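Malonyl-CoA-[acyl-carrier-protein] transacylase (Coxiella burnetii, PDB 3TQE) probably transfers the malonyl group from coenzyme A to the holo acyl carrier protein, a step that supplies malonyl units for fatty acid synthesis. Local coordinates at residues A[10-15]-A[100-105]; A[22-27]-A[51-56]; A[28-33]-A[302-307]; A[94-99]-A[119-124]. All coordinates share one frame; numbering follows the deposited sequence. Where two conformers were deposited one is given.

How the contacts relate
From the N terminus, the chain opens contact 1 at strand 9-12, then contacts 2 and 3 at helix 24-29 and the turn after it. Contact 2 closes first, at 51-56, wholly within the loop of contact 1, and joins the early helices. Contact 4 opens at 94-99, just before contact 1 closes at 100-105, and itself closes at 119-124; these two therefore cross. They also touch, with Phe-12 O 2.9 Å from His-95 N. Contact 3 closes last, at 302-307, crossing contacts 1 and 2 and enclosing contact 4. Contacts 1 and 4 tie sheet, helix 97-105 and helix 111-128 around the glycine pocket; contacts 2 and 3 share helix 24-29 nearer the periphery.

Contact 1: A[10-15]-A[100-105]; sequences FVFPGQ and YAALVC. With GLY (glycine), chain B.
Phe-12 presents one face of its ring to the backbone of residues 100-105 of helix 97-105, lying over the link between Ala-101 and Ala-102. The evidence is a CH-pi contact: Ala-102 CA stands 4.0 Å from the ring centroid of Phe-12, only 23° off the ring normal. Alongside it, the methyls of the two alanines reach different parts of the ring. Ala-101 CB meets CD1 of Phe-12 at 3.7 Å, whereas Ala-102 CB meets CD2 of the same ring, also at 3.7 Å. Farther out, Cys-105 makes a sulfur-aromatic contact, SG lying 3.8 Å from CE1 of Phe-12 and approaching obliquely. CB of Phe-12 already heads for the helix, and chi1 of -65° sets CG beside the backbone N, opposite the carbonyl carbon.

The axes of strand 10-12 and the 100-105 part of the helix come within 8.3 Å, their N-to-C directions obliquely antiparallel at 134°. The small alanine side chains are consistent with the ring lying directly on the backbone. All four touching residues are buried, and Asp-74 of helix 63-83 packs against both Phe-12 and Ala-101. Beyond the strand, Gln-15 belongs to the pocket of the bound glycine. This is helix-on-sheet packing of the acyl transferase core, where strand 9-12 of the parallel sheet packs against helix 97-105, which follows the probable nucleophile elbow.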
# COMPACT_ATOMS: atom_id res chain seq x y z
N PHE A 10 -5.25 1.40 11.57
CA PHE A 10 -4.69 2.27 10.56
C PHE A 10 -4.38 1.47 9.33
O PHE A 10 -3.80 0.39 9.39
CB PHE A 10 -3.38 2.90 11.05
CG PHE A 10 -3.54 4.21 11.70
CD1 PHE A 10 -4.67 4.53 12.43
CD2 PHE A 10 -2.58 5.14 11.55
CE1 PHE A 10 -4.79 5.77 12.99
CE2 PHE A 10 -2.71 6.38 12.15
CZ PHE A 10 -3.81 6.68 12.87
N VAL A 11 -4.79 2.01 8.19
CA VAL A 11 -4.48 1.44 6.91
C VAL A 11 -3.69 2.42 6.08
O VAL A 11 -4.02 3.60 6.00
CB VAL A 11 -5.73 0.91 6.16
CG1 VAL A 11 -6.33 -0.25 6.95
CG2 VAL A 11 -6.79 1.99 5.88
N PHE A 12 -2.61 1.94 5.50
CA PHE A 12 -1.64 2.79 4.85
C PHE A 12 -1.67 2.56 3.36
O PHE A 12 -1.43 1.45 2.90
CB PHE A 12 -0.24 2.47 5.36
CG PHE A 12 -0.04 2.79 6.81
CD1 PHE A 12 0.47 4.00 7.21
CD2 PHE A 12 -0.41 1.89 7.78
CE1 PHE A 12 0.67 4.29 8.54
CE2 PHE A 12 -0.22 2.18 9.09
CZ PHE A 12 0.35 3.37 9.47
N PRO A 13 -1.94 3.61 2.61
CA PRO A 13 -1.99 3.45 1.19
C PRO A 13 -0.65 3.34 0.51
O PRO A 13 0.37 3.75 1.03
CB PRO A 13 -2.69 4.69 0.72
CG PRO A 13 -2.54 5.62 1.69
CD PRO A 13 -2.39 4.94 3.00
N GLY A 14 -0.70 2.76 -0.67
CA GLY A 14 0.45 2.59 -1.54
C GLY A 14 0.23 3.22 -2.89
O GLY A 14 -0.52 4.17 -3.04
N GLN A 15 0.89 2.65 -3.90
CA GLN A 15 0.78 3.08 -5.30
C GLN A 15 -0.64 3.42 -5.71
O GLN A 15 -1.59 2.69 -5.40
CB GLN A 15 1.30 1.97 -6.22
CG GLN A 15 1.29 2.33 -7.69
CD GLN A 15 2.54 1.86 -8.38
OE1 GLN A 15 3.33 1.12 -7.81
NE2 GLN A 15 2.73 2.31 -9.63
N TYR A 100 5.32 -1.00 4.32
CA TYR A 100 6.53 -0.41 4.87
C TYR A 100 6.19 0.73 5.77
O TYR A 100 6.88 0.94 6.77
CB TYR A 100 7.47 0.06 3.77
CG TYR A 100 8.06 -1.10 3.01
CD1 TYR A 100 9.31 -1.58 3.35
CD2 TYR A 100 7.36 -1.76 2.00
CE1 TYR A 100 9.86 -2.66 2.69
CE2 TYR A 100 7.89 -2.88 1.35
CZ TYR A 100 9.16 -3.29 1.68
OH TYR A 100 9.69 -4.38 1.05
N ALA A 101 5.20 1.53 5.39
CA ALA A 101 4.79 2.60 6.25
C ALA A 101 4.28 2.05 7.56
O ALA A 101 4.60 2.58 8.62
CB ALA A 101 3.73 3.47 5.58
N ALA A 102 3.49 0.99 7.51
CA ALA A 102 2.96 0.37 8.73
C ALA A 102 4.11 -0.08 9.61
O ALA A 102 4.12 0.13 10.82
CB ALA A 102 2.06 -0.78 8.38
N LEU A 103 5.13 -0.68 9.02
CA LEU A 103 6.25 -1.14 9.79
C LEU A 103 7.09 -0.04 10.39
O LEU A 103 7.59 -0.17 11.50
CB LEU A 103 7.13 -2.07 8.97
CG LEU A 103 6.52 -3.43 8.68
CD1 LEU A 103 7.32 -4.11 7.60
CD2 LEU A 103 6.44 -4.28 9.97
N VAL A 104 7.21 1.07 9.69
CA VAL A 104 7.85 2.24 10.27
C VAL A 104 7.05 2.77 11.44
O VAL A 104 7.58 3.03 12.54
CB VAL A 104 8.09 3.35 9.22
CG1 VAL A 104 8.52 4.64 9.93
CG2 VAL A 104 9.12 2.92 8.23
N CYS A 105 5.75 2.90 11.26
CA CYS A 105 4.92 3.48 12.30
C CYS A 105 4.73 2.56 13.50
O CYS A 105 4.56 3.02 14.61
CB CYS A 105 3.60 3.90 11.69
SG CYS A 105 3.82 5.22 10.48
N GLY B . 1.13 -2.55 -6.49
CA GLY B . 2.02 -1.43 -6.05
C GLY B . 3.34 -1.91 -5.46
O GLY B . 4.03 -1.22 -4.69
OXT GLY B . 3.73 -3.03 -5.74

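Contact 2: A[22-27]-A[51-56]; sequences MLAELG and LVQHGP
The backbones approach most closely at Met-22 and Gln-53, whose CA atoms are 6.8 Å apart where the loop entering helix 24-29 passes the last turn of helix 48-54. Here the N-terminal end of one helix packs against the C-terminal end of another within the acyl transferase fold: Leu-23 occupies the N-cap position of helix 24-29, and Gly-55, with positive phi, is the first residue to leave helix 48-54. The junction lies away from the annotated sites.

One polar bond and one apolar contact carry it. Gln-53 NE2 donates to the main-chain O of Met-22 over 2.9 Å, with an N-H...O angle of 159°. The acceptor lies in the amide plane of Gln-53, while the donor is tilted by 22° from the carbonyl plane of Met-22. A bend at chi2 of Gln-53 turns its amide toward the loop, so a side chain that starts along the flank of its helix still reaches the neighbouring backbone. Close by, a backbone hydrogen bond between Val-52 and Gly-21 adds a second polar link.

Met-22, present as selenomethionine, has CG in the crowded position between its backbone N and carbonyl carbon (chi1 63°) and runs extended from there. It crosses Val-52 at about a right angle. Val-52 CG1 is met twice, by CG of Met-22 at 3.5 Å and by CE of Met-22 at 3.4 Å, both tighter than usual carbon contacts. Ala-73 and Pro-281 also touch the Met-22 side chain. OE1 of Gln-53 lies 3.5 Å from Ala-24 CB.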
# COMPACT_ATOMS: atom_id res chain seq x y z
N MSE A 22 0.13 16.63 -2.92
CA MSE A 22 -0.38 15.96 -1.78
C MSE A 22 0.24 16.53 -0.49
O MSE A 22 1.39 16.95 -0.40
CB MSE A 22 -0.23 14.46 -1.90
CG MSE A 22 1.13 14.02 -1.98
SE MSE A 22 1.22 12.08 -2.07
CE MSE A 22 3.13 12.32 -1.72
N LEU A 23 -0.59 16.51 0.54
CA LEU A 23 -0.24 17.01 1.85
C LEU A 23 0.10 18.50 1.92
O LEU A 23 0.61 18.96 2.92
CB LEU A 23 0.89 16.18 2.50
CG LEU A 23 0.50 14.82 3.06
CD1 LEU A 23 -0.01 13.87 2.06
CD2 LEU A 23 1.67 14.23 3.80
N ALA A 24 -0.22 19.27 0.87
CA ALA A 24 0.14 20.68 0.91
C ALA A 24 -0.49 21.41 2.10
O ALA A 24 0.16 22.17 2.82
CB ALA A 24 -0.24 21.36 -0.40
N GLU A 25 -1.76 21.13 2.35
CA GLU A 25 -2.44 21.78 3.46
C GLU A 25 -1.86 21.35 4.79
O GLU A 25 -1.52 22.18 5.63
CB GLU A 25 -3.92 21.49 3.41
CG GLU A 25 -4.67 22.15 4.52
CD GLU A 25 -6.17 22.05 4.37
OE1 GLU A 25 -6.67 21.46 3.38
OE2 GLU A 25 -6.86 22.61 5.25
N LEU A 26 -1.71 20.05 4.99
CA LEU A 26 -1.15 19.57 6.23
C LEU A 26 0.25 20.10 6.42
O LEU A 26 0.68 20.38 7.52
CB LEU A 26 -1.17 18.05 6.24
CG LEU A 26 -0.98 17.43 7.58
CD1 LEU A 26 -2.15 17.73 8.55
CD2 LEU A 26 -0.86 15.91 7.37
N GLY A 27 0.99 20.22 5.32
CA GLY A 27 2.34 20.78 5.37
C GLY A 27 2.42 22.23 5.81
O GLY A 27 3.40 22.64 6.41
N LEU A 51 9.64 17.72 -5.09
CA LEU A 51 9.21 16.83 -6.14
C LEU A 51 7.72 16.57 -6.02
O LEU A 51 7.01 16.62 -6.99
CB LEU A 51 10.00 15.53 -6.08
CG LEU A 51 9.80 14.50 -7.18
CD1 LEU A 51 11.03 13.59 -7.24
CD2 LEU A 51 8.58 13.66 -6.99
N VAL A 52 7.24 16.30 -4.81
CA VAL A 52 5.85 15.99 -4.63
C VAL A 52 4.97 17.19 -4.86
O VAL A 52 3.87 17.05 -5.35
CB VAL A 52 5.63 15.43 -3.21
CG1 VAL A 52 4.19 15.35 -2.87
CG2 VAL A 52 6.33 14.07 -3.11
N GLN A 53 5.45 18.38 -4.53
CA GLN A 53 4.62 19.59 -4.70
C GLN A 53 4.57 20.05 -6.13
O GLN A 53 3.53 20.51 -6.58
CB GLN A 53 5.09 20.70 -3.78
CG GLN A 53 4.93 20.33 -2.30
CD GLN A 53 3.56 19.78 -1.99
OE1 GLN A 53 2.55 20.40 -2.30
NE2 GLN A 53 3.52 18.60 -1.39
N HIS A 54 5.70 19.95 -6.83
CA HIS A 54 5.82 20.58 -8.14
C HIS A 54 6.05 19.62 -9.30
O HIS A 54 5.90 20.00 -10.48
CB HIS A 54 6.89 21.64 -8.05
CG HIS A 54 6.60 22.65 -7.00
ND1 HIS A 54 5.49 23.46 -7.04
CD2 HIS A 54 7.26 22.96 -5.86
CE1 HIS A 54 5.47 24.23 -5.97
NE2 HIS A 54 6.54 23.95 -5.24
N GLY A 55 6.40 18.39 -9.00
CA GLY A 55 6.47 17.36 -10.02
C GLY A 55 7.73 17.47 -10.85
O GLY A 55 8.79 17.83 -10.34
N PRO A 56 7.61 17.18 -12.15
CA PRO A 56 6.39 16.97 -12.89
C PRO A 56 5.66 15.69 -12.55
O PRO A 56 6.19 14.80 -11.90
CB PRO A 56 6.86 16.95 -14.34
CG PRO A 56 8.24 16.60 -14.28
CD PRO A 56 8.80 17.11 -13.01

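Contact 3: A[28-33]-A[302-307]; sequences LQQPIV and TTTELI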
# COMPACT_ATOMS: atom_id res chain seq x y z
N LEU A 28 1.38 22.99 5.51
CA LEU A 28 1.30 24.35 6.03
C LEU A 28 0.96 24.36 7.51
O LEU A 28 1.45 25.17 8.28
CB LEU A 28 0.24 25.12 5.27
CG LEU A 28 0.52 25.43 3.83
CD1 LEU A 28 -0.75 25.97 3.16
CD2 LEU A 28 1.66 26.44 3.75
N GLN A 29 0.10 23.45 7.91
CA GLN A 29 -0.43 23.42 9.26
C GLN A 29 0.49 22.83 10.28
O GLN A 29 0.47 23.23 11.44
CB GLN A 29 -1.71 22.60 9.26
CG GLN A 29 -2.83 23.18 8.46
CD GLN A 29 -4.08 22.33 8.48
OE1 GLN A 29 -5.22 22.88 8.41
NE2 GLN A 29 -3.91 21.03 8.53
N GLN A 30 1.24 21.81 9.87
CA GLN A 30 2.01 21.01 10.81
C GLN A 30 3.47 20.91 10.39
O GLN A 30 3.80 20.22 9.43
CB GLN A 30 1.41 19.62 10.85
CG GLN A 30 0.01 19.55 11.33
CD GLN A 30 -0.16 20.09 12.74
OE1 GLN A 30 0.77 20.06 13.56
NE2 GLN A 30 -1.38 20.56 13.06
N PRO A 31 4.37 21.56 11.14
CA PRO A 31 5.79 21.53 10.90
C PRO A 31 6.37 20.13 10.80
O PRO A 31 7.33 19.92 10.09
CB PRO A 31 6.36 22.27 12.10
CG PRO A 31 5.29 23.24 12.45
CD PRO A 31 4.03 22.55 12.18
N ILE A 32 5.75 19.16 11.45
CA ILE A 32 6.29 17.81 11.40
C ILE A 32 6.26 17.24 9.96
O ILE A 32 7.06 16.37 9.63
CB ILE A 32 5.62 16.85 12.42
CG1 ILE A 32 6.49 15.60 12.67
CG2 ILE A 32 4.23 16.43 11.96
CD1 ILE A 32 7.92 15.86 13.10
N VAL A 33 5.37 17.71 9.12
CA VAL A 33 5.31 17.23 7.74
C VAL A 33 6.57 17.60 7.01
O VAL A 33 7.23 16.75 6.45
CB VAL A 33 4.09 17.76 6.99
CG1 VAL A 33 4.13 17.37 5.54
CG2 VAL A 33 2.82 17.24 7.66
N THR A 302 -6.09 13.83 6.28
CA THR A 302 -5.25 14.65 5.43
C THR A 302 -5.22 16.14 5.79
O THR A 302 -4.56 16.93 5.12
CB THR A 302 -5.65 14.47 3.99
OG1 THR A 302 -7.07 14.61 3.89
CG2 THR A 302 -5.21 13.10 3.47
N THR A 303 -5.90 16.51 6.87
CA THR A 303 -5.78 17.85 7.43
C THR A 303 -5.88 17.78 8.93
O THR A 303 -6.32 16.78 9.49
CB THR A 303 -6.91 18.79 6.95
OG1 THR A 303 -8.15 18.38 7.56
CG2 THR A 303 -7.05 18.81 5.44
N THR A 304 -5.48 18.86 9.58
CA THR A 304 -5.51 18.92 11.02
C THR A 304 -6.94 18.72 11.49
O THR A 304 -7.17 17.98 12.44
CB THR A 304 -4.93 20.24 11.54
OG1 THR A 304 -3.56 20.28 11.18
CG2 THR A 304 -5.05 20.36 13.03
N GLU A 305 -7.89 19.38 10.84
CA GLU A 305 -9.29 19.25 11.27
C GLU A 305 -9.77 17.81 11.15
O GLU A 305 -10.44 17.29 12.04
CB GLU A 305 -10.21 20.17 10.46
CG GLU A 305 -11.69 20.23 10.94
CD GLU A 305 -12.48 21.53 10.55
OE1 GLU A 305 -12.55 21.92 9.33
OE2 GLU A 305 -13.09 22.15 11.48
N LEU A 306 -9.41 17.14 10.06
CA LEU A 306 -9.82 15.76 9.87
C LEU A 306 -9.19 14.86 10.92
O LEU A 306 -9.85 13.96 11.44
CB LEU A 306 -9.47 15.29 8.48
CG LEU A 306 -10.31 15.91 7.38
CD1 LEU A 306 -9.72 15.56 6.04
CD2 LEU A 306 -11.76 15.52 7.44
N ILE A 307 -7.93 15.09 11.24
CA ILE A 307 -7.25 14.31 12.26
C ILE A 307 -7.94 14.50 13.60
O ILE A 307 -8.22 13.53 14.30
CB ILE A 307 -5.76 14.65 12.35
CG1 ILE A 307 -5.06 14.13 11.08
CG2 ILE A 307 -5.15 14.08 13.62
CD1 ILE A 307 -3.67 14.66 10.89
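Gln-30 and Thr-304 form the tightly packed inner side of this contact. NE2 of Gln-30 donates to OG1 of Thr-304 at 2.9 Å, and the N-H...O angle of 170° makes the bond nearly straight. The hydroxyl oxygen also lies almost in the amide plane of Gln-30, whose side chain folds back at chi2 and meets Thr-304 at about a right angle. In Thr-304, OG1 sits opposite the carbonyl carbon (chi1 -64°), which aims it at the turn between helices 24-29 and 31-44. Behind this pair, Leu-84 touches both side chains, and Leu-26 packs against Thr-304.

The outer side is looser: Gln-29 is partly exposed and meets a crystal neighbour, and Glu-305, exposed to solvent, leads its carboxylate away from the contact altogether. The amide of Gln-29 is probably turned over in the model. Its modelled NE2 is 2.8 Å from Thr-304 OG1 and 2.9 Å from Thr-304 N; with the amide reversed, either may be a hydrogen bond.

Within segment 302-307, Thr-303 holds the N-cap position. Its OG1 accepts from Leu-306 N at 3.1 Å, with an angle of 163°, and so caps the first turn. The site is thus a side-chain-capped helix N-terminus, next to which Gln-30 bonds Thr-304 and so joins helix 304-313 of the acyl transferase fold to the break between helices 24-29 and 31-44.

Contact 4: A[94-99]-A[119-124]; sequences GHSLGE and EKRGQY. With GLY (glycine), chain B.
The carboxylate O of the bound glycine accepts from Arg-121 NH1 at 3.0 Å, with an N-H...O angle of 167°. The neighbouring nitrogen of the same guanidinium, Arg-121 NH2, donates to Ser-96 OG at 3.0 Å and 158°, a less sure bond because the modelled serine oxygen sits too close to the glycine. The other partner of that oxygen is His-205 NE2, by a hydrogen bond. Both acceptors of Arg-121 lie at the guanidinium edge, near its plane, so one flat group addresses serine and ligand together. Outside the segments, Gln-67 OE1 bonds to NH1 and Gln-254 OE1 to NH2, which would help to hold the guanidinium in its orientation.

Gly-94, Ser-96 and Gly-98 match the GxSxG nucleophile elbow, a sharp turn between strand 91-94 and helix 97-105; Ser-96, the predicted active-site residue together with His-205, has the positive phi (58°) expected there. Gly-98 N closes the turn on His-95 O at 2.9 Å. Arg-121 reaches this elbow from helix 111-128 by a chain extended from CG to NE. Its grip on a carboxylate is consistent with a role in holding the malonyl carboxylate, as in relatives of this family. Leu-97 packs against Gln-67 and Leu-70 of helix 63-83, and its CA stands 4.0 Å from NH1 of Arg-121, oblique to the guanidinium.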
# COMPACT_ATOMS: atom_id res chain seq x y z
N GLY A 94 -0.93 -2.20 5.58
CA GLY A 94 -0.65 -1.34 4.48
C GLY A 94 -0.78 -2.05 3.20
O GLY A 94 -0.45 -3.21 3.12
N HIS A 95 -1.17 -1.33 2.16
CA HIS A 95 -1.38 -1.98 0.88
C HIS A 95 -0.08 -1.86 0.08
O HIS A 95 0.29 -0.79 -0.34
CB HIS A 95 -2.58 -1.36 0.21
CG HIS A 95 -3.08 -2.11 -0.99
ND1 HIS A 95 -2.34 -2.24 -2.15
CD2 HIS A 95 -4.25 -2.73 -1.20
CE1 HIS A 95 -3.05 -2.93 -3.03
NE2 HIS A 95 -4.22 -3.24 -2.48
N SER A 96 0.61 -3.00 -0.07
CA SER A 96 1.90 -3.11 -0.80
C SER A 96 3.00 -2.20 -0.23
O SER A 96 3.55 -2.48 0.82
CB SER A 96 1.68 -2.98 -2.31
OG SER A 96 2.87 -3.31 -3.01
N LEU A 97 3.31 -1.10 -0.88
CA LEU A 97 4.22 -0.16 -0.33
C LEU A 97 3.77 0.28 1.06
O LEU A 97 4.60 0.53 1.95
CB LEU A 97 4.30 1.05 -1.25
CG LEU A 97 5.12 2.23 -0.82
CD1 LEU A 97 6.58 1.83 -0.49
CD2 LEU A 97 4.92 3.22 -1.91
N GLY A 98 2.47 0.36 1.28
CA GLY A 98 1.96 0.79 2.55
C GLY A 98 2.39 -0.07 3.70
O GLY A 98 2.42 0.36 4.83
N GLU A 99 2.74 -1.32 3.42
CA GLU A 99 3.19 -2.18 4.48
C GLU A 99 4.48 -1.67 5.12
O GLU A 99 4.68 -1.82 6.31
CB GLU A 99 3.35 -3.58 3.89
CG GLU A 99 3.74 -4.63 4.88
CD GLU A 99 3.27 -6.01 4.40
OE1 GLU A 99 2.06 -6.14 4.04
OE2 GLU A 99 4.11 -6.94 4.39
N GLU A 119 13.01 3.16 -1.99
CA GLU A 119 13.55 3.65 -3.23
C GLU A 119 14.16 2.50 -4.01
O GLU A 119 13.92 2.37 -5.21
CB GLU A 119 14.59 4.71 -2.98
CG GLU A 119 15.18 5.22 -4.28
CD GLU A 119 16.24 6.24 -4.11
OE1 GLU A 119 17.16 6.00 -3.30
OE2 GLU A 119 16.15 7.28 -4.81
N LYS A 120 14.91 1.64 -3.33
CA LYS A 120 15.48 0.48 -3.99
C LYS A 120 14.40 -0.46 -4.47
O LYS A 120 14.46 -0.99 -5.58
CB LYS A 120 16.44 -0.26 -3.08
CG LYS A 120 17.79 0.43 -2.92
CD LYS A 120 18.53 -0.19 -1.75
CE LYS A 120 19.88 0.46 -1.54
NZ LYS A 120 20.54 -0.11 -0.31
N ARG A 121 13.39 -0.66 -3.65
CA ARG A 121 12.28 -1.51 -4.04
C ARG A 121 11.69 -1.03 -5.35
O ARG A 121 11.44 -1.81 -6.27
CB ARG A 121 11.23 -1.56 -2.94
CG ARG A 121 10.02 -2.43 -3.23
CD ARG A 121 9.13 -2.36 -2.03
NE ARG A 121 7.96 -3.24 -2.09
CZ ARG A 121 6.78 -2.91 -2.60
NH1 ARG A 121 6.57 -1.72 -3.16
NH2 ARG A 121 5.78 -3.80 -2.57
N GLY A 122 11.44 0.28 -5.45
CA GLY A 122 10.91 0.84 -6.68
C GLY A 122 11.86 0.65 -7.83
O GLY A 122 11.45 0.26 -8.94
N GLN A 123 13.12 0.95 -7.60
CA GLN A 123 14.13 0.80 -8.66
C GLN A 123 14.18 -0.63 -9.15
O GLN A 123 14.15 -0.87 -10.36
CB GLN A 123 15.49 1.29 -8.18
CG GLN A 123 15.50 2.80 -8.00
CD GLN A 123 16.75 3.35 -7.37
OE1 GLN A 123 17.47 2.63 -6.70
NE2 GLN A 123 16.99 4.66 -7.56
N TYR A 124 14.24 -1.57 -8.24
CA TYR A 124 14.38 -2.96 -8.66
C TYR A 124 13.14 -3.43 -9.38
O TYR A 124 13.21 -4.17 -10.35
CB TYR A 124 14.65 -3.86 -7.47
CG TYR A 124 15.87 -3.56 -6.68
CD1 TYR A 124 16.93 -2.87 -7.20
CD2 TYR A 124 15.98 -4.00 -5.39
CE1 TYR A 124 18.07 -2.60 -6.43
CE2 TYR A 124 17.10 -3.77 -4.65
CZ TYR A 124 18.15 -3.07 -5.18
OH TYR A 124 19.26 -2.83 -4.40
N GLY B . 1.13 -2.55 -6.49
CA GLY B . 2.02 -1.43 -6.05
C GLY B . 3.34 -1.91 -5.46
O GLY B . 4.03 -1.22 -4.69
OXT GLY B . 3.73 -3.03 -5.74